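Local coordinates for protein putative tryptophan halogenase (Xanthomonas campestris pv. campestris, PDB 6Y1W) that is a flavin-dependent halogenase, probably using reduced FAD, oxygen and halide to halogenate an aromatic substrate, and is seen here without its cofactor, at residues Phe94-Arg98 against Asp99-His103; His397-Asp400 against Arg401-Thr404; Ala441-Ser444 against Trp445-Met449. All coordinates share one frame; numbering follows the deposited sequence.

Interaction 1: residues Phe94-Arg98 against Asp99-His103; sequences FEHWR and DVDRH. With BUD ((2S,3S)-butane-2,3-diol), chain J.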
ATOM      1  N   PHE A  94      10.899 -22.650  11.881  1.00 11.53           N
ATOM      2  CA  PHE A  94      10.560 -22.313  13.261  1.00 13.27           C
ATOM      3  C   PHE A  94      10.299 -23.597  14.022  1.00 14.52           C
ATOM      4  O   PHE A  94       9.281 -24.255  13.799  1.00 15.70           O
ATOM      5  CB  PHE A  94       9.336 -21.398  13.307  1.00 12.96           C
ATOM      6  CG  PHE A  94       9.679 -19.964  12.999  1.00 10.43           C
ATOM      7  CD1 PHE A  94      10.213 -19.156  14.013  1.00 14.87           C
ATOM      8  CD2 PHE A  94       9.590 -19.458  11.707  1.00 13.47           C
ATOM      9  CE1 PHE A  94      10.612 -17.816  13.740  1.00 15.22           C
ATOM     10  CE2 PHE A  94       9.960 -18.108  11.435  1.00 11.61           C
ATOM     11  CZ  PHE A  94      10.492 -17.308  12.450  1.00 13.32           C
ATOM     12  N   GLU A  95      11.227 -23.956  14.892  1.00 13.91           N
ATOM     13  CA  GLU A  95      11.139 -25.187  15.680  1.00 14.85           C
ATOM     14  C   GLU A  95      10.794 -24.873  17.132  1.00 13.61           C
ATOM     15  O   GLU A  95      11.420 -24.001  17.754  1.00 15.43           O
ATOM     16  CB  GLU A  95      12.454 -25.954  15.588  1.00 14.34           C
ATOM     17  CG  GLU A  95      12.766 -26.438  14.191  1.00 15.03           C
ATOM     18  CD  GLU A  95      14.077 -27.192  14.086  1.00 20.27           C
ATOM     19  OE1 GLU A  95      14.875 -27.152  15.043  1.00 19.88           O
ATOM     20  OE2 GLU A  95      14.293 -27.846  13.039  1.00 21.55           O
ATOM     21  N   HIS A  96       9.777 -25.590  17.668  1.00 13.80           N
ATOM     22  CA  HIS A  96       9.400 -25.559  19.084  1.00 13.78           C
ATOM     23  C   HIS A  96       8.683 -24.261  19.478  1.00 15.06           C
ATOM     24  O   HIS A  96       8.640 -23.922  20.671  1.00 17.45           O
ATOM     25  CB  HIS A  96      10.602 -25.775  20.040  1.00 15.25           C
ATOM     26  CG  HIS A  96      11.326 -27.087  19.872  1.00 16.01           C
ATOM     27  ND1 HIS A  96      10.736 -28.323  20.088  1.00 16.39           N
ATOM     28  CD2 HIS A  96      12.631 -27.334  19.600  1.00 20.04           C
ATOM     29  CE1 HIS A  96      11.640 -29.272  19.897  1.00 21.16           C
ATOM     30  NE2 HIS A  96      12.799 -28.699  19.613  1.00 19.01           N
ATOM     31  N   TRP A  97       8.134 -23.507  18.512  1.00 13.28           N
ATOM     32  CA  TRP A  97       7.440 -22.263  18.836  1.00 15.94           C
ATOM     33  C   TRP A  97       5.968 -22.520  19.162  1.00 16.14           C
ATOM     34  O   TRP A  97       5.470 -22.067  20.207  1.00 17.51           O
ATOM     35  CB  TRP A  97       7.570 -21.249  17.667  1.00 15.15           C
ATOM     36  CG  TRP A  97       8.963 -20.687  17.571  1.00 14.53           C
ATOM     37  CD1 TRP A  97      10.041 -21.241  16.926  1.00 14.37           C
ATOM     38  CD2 TRP A  97       9.436 -19.457  18.146  1.00 15.28           C
ATOM     39  NE1 TRP A  97      11.152 -20.459  17.103  1.00 14.59           N
ATOM     40  CE2 TRP A  97      10.816 -19.357  17.839  1.00 15.39           C
ATOM     41  CE3 TRP A  97       8.832 -18.440  18.896  1.00 13.49           C
ATOM     42  CZ2 TRP A  97      11.603 -18.294  18.257  1.00 14.68           C
ATOM     43  CZ3 TRP A  97       9.620 -17.392  19.332  1.00 15.01           C
ATOM     44  CH2 TRP A  97      10.994 -17.319  19.004  1.00 15.36           C
ATOM     45  N   ARG A  98       5.265 -23.210  18.260  1.00 15.49           N
ATOM     46  CA  ARG A  98       3.868 -23.536  18.516  1.00 16.83           C
ATOM     47  C   ARG A  98       3.745 -24.356  19.797  1.00 15.92           C
ATOM     48  O   ARG A  98       2.933 -24.050  20.672  1.00 17.37           O
ATOM     49  CB  ARG A  98       3.274 -24.299  17.334  1.00 16.62           C
ATOM     50  CG  ARG A  98       1.757 -24.466  17.509  1.00 22.96           C
ATOM     51  CD  ARG A  98       1.236 -25.807  17.147  1.00 34.07           C
ATOM     52  NE  ARG A  98      -0.185 -25.878  17.489  1.00 26.79           N
ATOM     53  CZ  ARG A  98      -1.132 -26.171  16.608  1.00 31.70           C
ATOM     54  NH1 ARG A  98      -0.798 -26.393  15.347  1.00 29.44           N
ATOM     55  NH2 ARG A  98      -2.408 -26.206  16.983  1.00 26.78           N
ATOM     56  N   ASP A  99       4.575 -25.388  19.927  1.00 16.51           N
ATOM     57  CA  ASP A  99       4.704 -26.146  21.161  1.00 14.36           C
ATOM     58  C   ASP A  99       5.998 -26.930  21.023  1.00 18.72           C
ATOM     59  O   ASP A  99       6.585 -26.992  19.933  1.00 16.79           O
ATOM     60  CB  ASP A  99       3.507 -27.089  21.367  1.00 15.86           C
ATOM     61  CG  ASP A  99       3.285 -27.433  22.821  1.00 19.53           C
ATOM     62  OD1 ASP A  99       4.185 -27.169  23.671  1.00 19.56           O
ATOM     63  OD2 ASP A  99       2.173 -27.968  23.095  1.00 23.94           O
ATOM     64  N   VAL A 100       6.452 -27.527  22.132  1.00 17.37           N
ATOM     65  CA  VAL A 100       7.563 -28.460  22.026  1.00 17.86           C
ATOM     66  C   VAL A 100       7.229 -29.514  20.994  1.00 17.62           C
ATOM     67  O   VAL A 100       6.122 -30.073  20.971  1.00 19.29           O
ATOM     68  CB  VAL A 100       7.863 -29.104  23.389  1.00 16.66           C
ATOM     69  CG1 VAL A 100       9.000 -30.113  23.258  1.00 22.97           C
ATOM     70  CG2 VAL A 100       8.213 -28.012  24.386  1.00 17.14           C
ATOM     71  N   ASP A 101       8.199 -29.775  20.129  1.00 16.90           N
ATOM     72  CA  ASP A 101       8.168 -30.760  19.060  1.00 18.03           C
ATOM     73  C   ASP A 101       7.129 -30.466  17.992  1.00 20.70           C
ATOM     74  O   ASP A 101       6.778 -31.357  17.237  1.00 20.21           O
ATOM     75  CB  ASP A 101       7.957 -32.184  19.601  1.00 22.36           C
ATOM     76  CG  ASP A 101       9.107 -32.648  20.449  1.00 28.88           C
ATOM     77  OD1 ASP A 101      10.275 -32.313  20.153  1.00 23.76           O
ATOM     78  OD2 ASP A 101       8.818 -33.335  21.435  1.00 28.10           O
ATOM     79  N   ARG A 102       6.630 -29.230  17.896  1.00 17.01           N
ATOM     80  CA  ARG A 102       5.740 -28.851  16.807  1.00 13.62           C
ATOM     81  C   ARG A 102       6.396 -27.730  16.034  1.00 16.19           C
ATOM     82  O   ARG A 102       6.573 -26.630  16.574  1.00 20.32           O
ATOM     83  CB  ARG A 102       4.369 -28.415  17.315  1.00 20.22           C
ATOM     84  CG  ARG A 102       3.709 -29.577  18.080  1.00 20.74           C
ATOM     85  CD  ARG A 102       2.267 -29.328  18.379  1.00 25.31           C
ATOM     86  NE  ARG A 102       1.414 -29.520  17.191  1.00 25.06           N
ATOM     87  CZ  ARG A 102       0.087 -29.484  17.246  1.00 24.19           C
ATOM     88  NH1 ARG A 102      -0.517 -29.269  18.421  1.00 28.83           N
ATOM     89  NH2 ARG A 102      -0.632 -29.654  16.141  1.00 25.86           N
ATOM     90  N   HIS A 103       6.695 -28.000  14.771  1.00 15.73           N
ATOM     91  CA  HIS A 103       7.531 -27.152  13.925  1.00 15.97           C
ATOM     92  C   HIS A 103       6.770 -26.728  12.681  1.00 17.11           C
ATOM     93  O   HIS A 103       5.784 -27.343  12.292  1.00 17.64           O
ATOM     94  CB  HIS A 103       8.800 -27.914  13.512  1.00 16.40           C
ATOM     95  CG  HIS A 103       9.441 -28.635  14.643  1.00 18.53           C
ATOM     96  ND1 HIS A 103       9.706 -28.025  15.854  1.00 15.80           N
ATOM     97  CD2 HIS A 103       9.805 -29.932  14.784  1.00 21.57           C
ATOM     98  CE1 HIS A 103      10.275 -28.898  16.668  1.00 17.84           C
ATOM     99  NE2 HIS A 103      10.333 -30.065  16.047  1.00 23.97           N
TER
HETATM  100  C1  BUD J 608      13.545 -29.266  24.643  1.00 42.60           C
HETATM  101  O1  BUD J 608      14.094 -27.592  26.342  1.00 37.80           O
HETATM  102  C2  BUD J 608      13.723 -27.789  25.000  1.00 40.56           C
HETATM  103  O2  BUD J 608      12.539 -25.815  25.425  1.00 23.60           O
HETATM  104  C3  BUD J 608      12.395 -27.068  24.830  1.00 35.79           C
HETATM  105  C4  BUD J 608      12.080 -26.849  23.352  1.00 27.37           C
HETATM  106  O   HOH W   1       7.104 -24.105  15.807  1.00 16.95           O

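Interaction 2: residues His397-Asp400 against Arg401-Thr404; sequences HATD and RRDT. With BUD ((2S,3S)-butane-2,3-diol), chain J.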
ATOM      1  N   HIS A 397       3.728 -14.491  21.310  1.00 15.14           N
ATOM      2  CA  HIS A 397       2.398 -14.505  21.927  1.00 13.81           C
ATOM      3  C   HIS A 397       1.536 -15.647  21.431  1.00 16.62           C
ATOM      4  O   HIS A 397       0.723 -16.180  22.202  1.00 19.35           O
ATOM      5  CB  HIS A 397       1.672 -13.176  21.655  1.00 16.58           C
ATOM      6  CG  HIS A 397       0.422 -12.978  22.473  1.00 14.77           C
ATOM      7  ND1 HIS A 397       0.444 -12.967  23.853  1.00 16.31           N
ATOM      8  CD2 HIS A 397      -0.862 -12.732  22.107  1.00 18.74           C
ATOM      9  CE1 HIS A 397      -0.782 -12.716  24.304  1.00 17.81           C
ATOM     10  NE2 HIS A 397      -1.594 -12.573  23.271  1.00 17.29           N
ATOM     11  N   ALA A 398       1.668 -16.020  20.157  1.00 14.91           N
ATOM     12  CA  ALA A 398       0.881 -17.117  19.587  1.00 17.94           C
ATOM     13  C   ALA A 398       1.605 -18.427  19.889  1.00 19.49           C
ATOM     14  O   ALA A 398       2.481 -18.865  19.146  1.00 17.82           O
ATOM     15  CB  ALA A 398       0.675 -16.907  18.094  1.00 15.06           C
ATOM     16  N   THR A 399       1.274 -19.060  21.023  1.00 16.00           N
ATOM     17  CA  THR A 399       1.977 -20.290  21.374  1.00 15.18           C
ATOM     18  C   THR A 399       1.066 -21.124  22.252  1.00 17.54           C
ATOM     19  O   THR A 399       0.264 -20.570  23.017  1.00 18.09           O
ATOM     20  CB  THR A 399       3.320 -20.052  22.102  1.00 16.00           C
ATOM     21  OG1 THR A 399       3.910 -21.327  22.376  1.00 16.54           O
ATOM     22  CG2 THR A 399       3.127 -19.276  23.429  1.00 16.57           C
ATOM     23  N   ASP A 400       1.185 -22.449  22.120  1.00 16.60           N
ATOM     24  CA  ASP A 400       0.562 -23.391  23.052  1.00 17.55           C
ATOM     25  C   ASP A 400       1.416 -23.640  24.288  1.00 17.73           C
ATOM     26  O   ASP A 400       0.940 -24.280  25.246  1.00 18.37           O
ATOM     27  CB  ASP A 400       0.293 -24.744  22.383  1.00 18.35           C
ATOM     28  CG  ASP A 400      -0.705 -24.667  21.243  1.00 21.82           C
ATOM     29  OD1 ASP A 400      -1.474 -23.684  21.135  1.00 21.67           O
ATOM     30  OD2 ASP A 400      -0.717 -25.629  20.463  1.00 25.48           O
ATOM     31  N   ARG A 401       2.646 -23.151  24.298  1.00 18.65           N
ATOM     32  CA  ARG A 401       3.580 -23.493  25.361  1.00 14.62           C
ATOM     33  C   ARG A 401       3.171 -22.866  26.685  1.00 15.57           C
ATOM     34  O   ARG A 401       2.927 -21.657  26.765  1.00 17.67           O
ATOM     35  CB  ARG A 401       4.987 -23.051  24.982  1.00 14.13           C
ATOM     36  CG  ARG A 401       5.516 -23.834  23.764  1.00 15.66           C
ATOM     37  CD  ARG A 401       7.024 -23.583  23.544  1.00 15.89           C
ATOM     38  NE  ARG A 401       7.873 -24.102  24.622  1.00 16.52           N
ATOM     39  CZ  ARG A 401       9.194 -24.257  24.518  1.00 19.01           C
ATOM     40  NH1 ARG A 401       9.812 -23.941  23.374  1.00 17.19           N
ATOM     41  NH2 ARG A 401       9.914 -24.694  25.561  1.00 18.57           N
ATOM     42  N   ARG A 402       3.167 -23.693  27.740  1.00 17.44           N
ATOM     43  CA  ARG A 402       3.019 -23.222  29.114  1.00 17.53           C
ATOM     44  C   ARG A 402       4.055 -23.890  30.011  1.00 17.32           C
ATOM     45  O   ARG A 402       3.893 -23.934  31.245  1.00 20.78           O
ATOM     46  CB  ARG A 402       1.600 -23.485  29.647  1.00 19.51           C
ATOM     47  CG  ARG A 402       0.491 -22.939  28.758  1.00 15.35           C
ATOM     48  CD  ARG A 402       0.420 -21.412  28.779  1.00 17.36           C
ATOM     49  NE  ARG A 402      -0.768 -20.942  28.076  1.00 18.43           N
ATOM     50  CZ  ARG A 402      -0.847 -20.707  26.771  1.00 23.02           C
ATOM     51  NH1 ARG A 402      -2.004 -20.290  26.247  1.00 23.27           N
ATOM     52  NH2 ARG A 402       0.228 -20.893  25.996  1.00 17.89           N
ATOM     53  N   ASP A 403       5.122 -24.399  29.411  1.00 14.77           N
ATOM     54  CA  ASP A 403       6.036 -25.279  30.135  1.00 19.88           C
ATOM     55  C   ASP A 403       7.111 -24.548  30.908  1.00 17.89           C
ATOM     56  O   ASP A 403       7.829 -25.199  31.667  1.00 19.31           O
ATOM     57  CB  ASP A 403       6.705 -26.283  29.189  1.00 19.17           C
ATOM     58  CG  ASP A 403       7.404 -25.609  27.985  1.00 17.36           C
ATOM     59  OD1 ASP A 403       6.674 -25.127  27.099  1.00 20.18           O
ATOM     60  OD2 ASP A 403       8.662 -25.554  27.946  1.00 18.16           O
ATOM     61  N   THR A 404       7.299 -23.229  30.705  1.00 15.63           N
ATOM     62  CA  THR A 404       8.199 -22.431  31.520  1.00 16.16           C
ATOM     63  C   THR A 404       7.490 -21.126  31.849  1.00 11.68           C
ATOM     64  O   THR A 404       6.491 -20.749  31.191  1.00 15.27           O
ATOM     65  CB  THR A 404       9.540 -22.102  30.823  1.00 15.93           C
ATOM     66  OG1 THR A 404       9.280 -21.169  29.749  1.00 18.00           O
ATOM     67  CG2 THR A 404      10.204 -23.354  30.276  1.00 19.56           C
TER
HETATM   68  C1  BUD J 608      13.545 -29.266  24.643  1.00 42.60           C
HETATM   69  O1  BUD J 608      14.094 -27.592  26.342  1.00 37.80           O
HETATM   70  C2  BUD J 608      13.723 -27.789  25.000  1.00 40.56           C
HETATM   71  O2  BUD J 608      12.539 -25.815  25.425  1.00 23.60           O
HETATM   72  C3  BUD J 608      12.395 -27.068  24.830  1.00 35.79           C
HETATM   73  C4  BUD J 608      12.080 -26.849  23.352  1.00 27.37           C
HETATM   74  O   HOH W   2      -2.114 -18.906  23.591  1.00 31.07           O

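Interaction 3: residues Ala441-Ser444 against Trp445-Met449; sequences AENS and WIQVM. With BUD ((2S,3S)-butane-2,3-diol), chain H.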
ATOM      1  N   ALA A 441       3.869  -9.790   4.131  1.00 19.24           N
ATOM      2  CA  ALA A 441       2.801 -10.052   3.197  1.00 22.22           C
ATOM      3  C   ALA A 441       1.715 -10.923   3.842  1.00 20.52           C
ATOM      4  O   ALA A 441       1.886 -11.497   4.917  1.00 16.63           O
ATOM      5  CB  ALA A 441       3.359 -10.753   1.960  1.00 29.22           C
ATOM      6  N   GLU A 442       0.563 -10.984   3.174  1.00 18.79           N
ATOM      7  CA  GLU A 442      -0.493 -11.882   3.637  0.55 17.15           C
ATOM      8  C   GLU A 442       0.018 -13.304   3.851  1.00 19.79           C
ATOM      9  O   GLU A 442      -0.327 -13.935   4.856  1.00 18.06           O
ATOM     10  CB  GLU A 442      -1.666 -11.853   2.650  0.55 20.40           C
ATOM     11  CG  GLU A 442      -2.424 -10.531   2.724  0.55 22.27           C
ATOM     12  CD  GLU A 442      -3.591 -10.447   1.757  0.55 21.69           C
ATOM     13  OE1 GLU A 442      -3.859 -11.431   1.054  0.55 27.60           O
ATOM     14  OE2 GLU A 442      -4.242  -9.380   1.704  0.55 26.25           O
ATOM     15  N   ASN A 443       0.857 -13.824   2.938  1.00 17.52           N
ATOM     16  CA  ASN A 443       1.384 -15.183   3.088  1.00 18.09           C
ATOM     17  C   ASN A 443       2.092 -15.365   4.433  1.00 16.22           C
ATOM     18  O   ASN A 443       2.041 -16.457   5.034  1.00 16.40           O
ATOM     19  CB  ASN A 443       2.370 -15.505   1.948  1.00 19.77           C
ATOM     20  CG  ASN A 443       2.928 -16.935   2.046  1.00 20.90           C
ATOM     21  OD1 ASN A 443       2.200 -17.877   1.840  1.00 24.05           O
ATOM     22  ND2 ASN A 443       4.203 -17.073   2.357  1.00 26.38           N
ATOM     23  N   SER A 444       2.816 -14.333   4.871  1.00 15.11           N
ATOM     24  CA  SER A 444       3.585 -14.415   6.113  1.00 14.50           C
ATOM     25  C   SER A 444       2.662 -14.496   7.316  1.00 15.23           C
ATOM     26  O   SER A 444       2.844 -15.358   8.187  1.00 15.53           O
ATOM     27  CB  SER A 444       4.491 -13.190   6.251  1.00 16.98           C
ATOM     28  OG  SER A 444       5.591 -13.300   5.357  1.00 16.71           O
ATOM     29  N   TRP A 445       1.664 -13.596   7.379  1.00 14.52           N
ATOM     30  CA  TRP A 445       0.673 -13.642   8.462  1.00 14.45           C
ATOM     31  C   TRP A 445      -0.005 -15.016   8.517  1.00 16.29           C
ATOM     32  O   TRP A 445      -0.199 -15.584   9.608  1.00 16.24           O
ATOM     33  CB  TRP A 445      -0.400 -12.553   8.255  1.00 16.37           C
ATOM     34  CG  TRP A 445       0.051 -11.177   8.586  1.00 14.74           C
ATOM     35  CD1 TRP A 445       0.383 -10.188   7.691  1.00 19.95           C
ATOM     36  CD2 TRP A 445       0.201 -10.599   9.895  1.00 14.27           C
ATOM     37  NE1 TRP A 445       0.731  -9.049   8.359  1.00 21.04           N
ATOM     38  CE2 TRP A 445       0.648  -9.269   9.711  1.00 21.17           C
ATOM     39  CE3 TRP A 445       0.009 -11.081  11.197  1.00 16.77           C
ATOM     40  CZ2 TRP A 445       0.897  -8.401  10.786  1.00 20.74           C
ATOM     41  CZ3 TRP A 445       0.270 -10.224  12.271  1.00 17.54           C
ATOM     42  CH2 TRP A 445       0.707  -8.894  12.057  1.00 19.69           C
ATOM     43  N   ILE A 446      -0.374 -15.560   7.347  1.00 15.78           N
ATOM     44  CA  ILE A 446      -1.066 -16.849   7.310  1.00 16.27           C
ATOM     45  C   ILE A 446      -0.139 -17.966   7.762  1.00 18.35           C
ATOM     46  O   ILE A 446      -0.485 -18.754   8.641  1.00 15.81           O
ATOM     47  CB  ILE A 446      -1.612 -17.152   5.900  1.00 14.48           C
ATOM     48  CG1 ILE A 446      -2.589 -16.078   5.436  1.00 16.43           C
ATOM     49  CG2 ILE A 446      -2.230 -18.560   5.839  1.00 18.02           C
ATOM     50  CD1 ILE A 446      -2.839 -16.151   3.929  1.00 18.81           C
ATOM     51  N   GLN A 447       1.064 -18.045   7.186  1.00 14.05           N
ATOM     52  CA  GLN A 447       1.949 -19.152   7.556  1.00 13.64           C
ATOM     53  C   GLN A 447       2.291 -19.118   9.043  1.00 14.48           C
ATOM     54  O   GLN A 447       2.325 -20.165   9.710  1.00 16.61           O
ATOM     55  CB  GLN A 447       3.230 -19.139   6.722  1.00 14.72           C
ATOM     56  CG  GLN A 447       3.042 -19.532   5.250  1.00 14.19           C
ATOM     57  CD  GLN A 447       4.414 -19.715   4.584  1.00 19.21           C
ATOM     58  OE1 GLN A 447       5.408 -19.355   5.148  1.00 17.89           O
ATOM     59  NE2 GLN A 447       4.437 -20.277   3.383  1.00 20.27           N
ATOM     60  N   VAL A 448       2.583 -17.936   9.583  1.00 13.44           N
ATOM     61  CA  VAL A 448       2.982 -17.885  10.984  1.00 13.19           C
ATOM     62  C   VAL A 448       1.786 -18.118  11.909  1.00 14.51           C
ATOM     63  O   VAL A 448       1.912 -18.827  12.919  1.00 16.45           O
ATOM     64  CB  VAL A 448       3.689 -16.555  11.269  1.00 12.55           C
ATOM     65  CG1 VAL A 448       3.940 -16.388  12.731  1.00 13.55           C
ATOM     66  CG2 VAL A 448       5.031 -16.581  10.490  1.00 14.38           C
ATOM     67  N   MET A 449       0.623 -17.518  11.618  1.00 14.93           N
ATOM     68  CA  MET A 449      -0.502 -17.762  12.533  1.00 16.19           C
ATOM     69  C   MET A 449      -0.985 -19.209  12.458  1.00 17.90           C
ATOM     70  O   MET A 449      -1.231 -19.830  13.504  1.00 15.43           O
ATOM     71  CB  MET A 449      -1.645 -16.781  12.287  1.00 16.83           C
ATOM     72  CG  MET A 449      -1.221 -15.409  12.780  1.00 15.84           C
ATOM     73  SD  MET A 449      -2.613 -14.234  12.889  1.00 17.45           S
ATOM     74  CE  MET A 449      -2.847 -13.850  11.163  1.00 16.47           C
TER
HETATM   75  C1  BUD H 606      10.214 -10.881   4.051  0.92 20.64           C
HETATM   76  O1  BUD H 606       8.858 -12.263   5.426  0.92 21.01           O
HETATM   77  C2  BUD H 606       8.823 -11.086   4.653  0.92 26.31           C
HETATM   78  O2  BUD H 606       6.459 -11.326   4.019  0.92 23.44           O
HETATM   79  C3  BUD H 606       7.788 -11.224   3.531  0.92 24.67           C
HETATM   80  C4  BUD H 606       7.890  -9.998   2.614  0.92 25.63           C

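Interaction 1: residues Phe94-Arg98 against Asp99-His103
Phe94 O and His103 CA, 3.4 Å apart in a CA-H...O contact, begin the closure of this beta hairpin: after a corner at 96-98, a type II turn from Asp99 to Arg102 leads into strand 102-107. Glu95 lays CG over a face of the His103 ring, a CH-pi contact, while its carboxylate pairs with Arg267. The His96 backbone N gives a weak hydrogen bond to His103 ND1, and His96 ND1 accepts Asp101 N at 2.9 Å and 170°, nearly in the ring plane. With CG beside its own backbone N (chi1 -60°), the His96 ring sits between two partners: an edge of His103, led by CE1, meets one face, planes 83° apart, and butanediol C4, 3.6 Å from His96 CG, the other. Trp97 turns away into the interior. Arg98 lays its guanidinium flat on that of Arg102, centres 3.6 Å apart; the salt bridge from Arg98 NE to Asp400 probably offsets part of the repulsion between the two cations. A water links Phe94 O, Arg98 N and Arg102 O across the corner. Because ND1 accepts a backbone N-H, a neutral His96 ring probably carries its proton on NE2.

Interaction 2: residues His397-Asp400 against Arg401-Thr404
Thr399 OG1 accepts the backbone N-H of Arg401 at 2.9 Å and 166°, forming an ST turn in the loop between helix 371-397 and helix 405-412. The threonine hydroxyl stands anti to its own backbone N (chi1 -179°), which turns it forward along the chain, where Arg401 CG also packs against it at 3.3 Å. A threonine suits this place because OG1 can donate as well as accept: it also bonds to Trp97 O, while its side chain touches Trp407 and Ala411 of helix 405-412. Asp400 leaves the loop for the hairpin, where OD2 forms a salt bridge with Arg98. Arg401, buried, sends its chain away from the turn. There NE and NH2 grip Asp403 side-on, using the syn lone pairs of OD1 and OD2, with NH2 at 2.8 Å from OD2. NH2 also donates to O2 of the butanediol, 2.9 Å away, and NH1 reaches His96 O, so all three nitrogens have partners.

The outer side is looser. Arg402, exposed, folds back at chi2 (-71°) and brings NH2 to Thr399 O at 3.0 Å. Its NH2 also bonds Arg401 O, and in both the donor stands above the carbonyl plane. One water joins Arg402 NH1 to Thr399 O. Asp403 would thus largely balance the charge of Arg401, whereas that of Arg402 is probably left to solvent and more distant groups.

Interaction 3: residues Ala441-Ser444 against Trp445-Met449
Ala441 O receives the N-H of Trp445 and so begins the first turn of an alpha-helix, 442-451, with Ala441 at its N-cap. The backbone bonds come in the regular i to i+4 series. Ile446 N reaches Glu442 O, Gln447 N reaches Asn443 O at 2.8 Å, and Val448 N reaches Ser444 O at 2.9 Å.

Side chains also lie close to these carbonyls: Ile446 CG1 is 3.2 Å from Glu442 O, and Trp445 CD1 3.4 Å from Ala441 O. Apolar packing lies beyond, Ile446 on Phe136 and Val432, Val448 on Leu394 and beside Glu347, a predicted tryptophan-binding residue. The Trp445 ring meets Phe391 of helix 371-397 edge-to-face and touches Leu419 and Arg422 of helix 417-429. Branched and aromatic residues suit these buried flanks.

Among polar side chains, Asn443 and Gln447, one turn apart, cross with amide planes 65° apart. They do not bond to each other; Asn443 OD1 and Gln447 NE2 both reach Thr111 OG1, while Gln447 OE1 takes Ser107 N at the end of strand 102-107.

Ala441 and Ser444 line one side of the butanediol. Serine suits its place because its hydroxyl, set beside its own backbone N (chi1 -74°), can bond both the diol and His106 NE2. Butanediol O2 accepts from Ala441 N at 3.0 Å and lies 2.5 Å from Ser444 OG, a short hydrogen bond.

Interactions 1 and 2 touch, their centres about 10 Å apart: the 397-404 loop packs on the corner of the 91-107 hairpin, and both meet the same butanediol. Interaction 3 stands about 17 Å from the centre of the first and 19 Å from that of the second, touching neither, with a different butanediol at its helix start. Interaction 1 is a surface contact of rings, stacked guanidiniums and a bridging water; interaction 2 is partly buried and relies on arginine bonds to carboxylate and carbonyls; interaction 3 is buried, uniting helical backbone bonds with apolar flanks. Helix 371-397 relates them, leading into 397-404 and packing against 441-449, while its His395 stacks on Phe94.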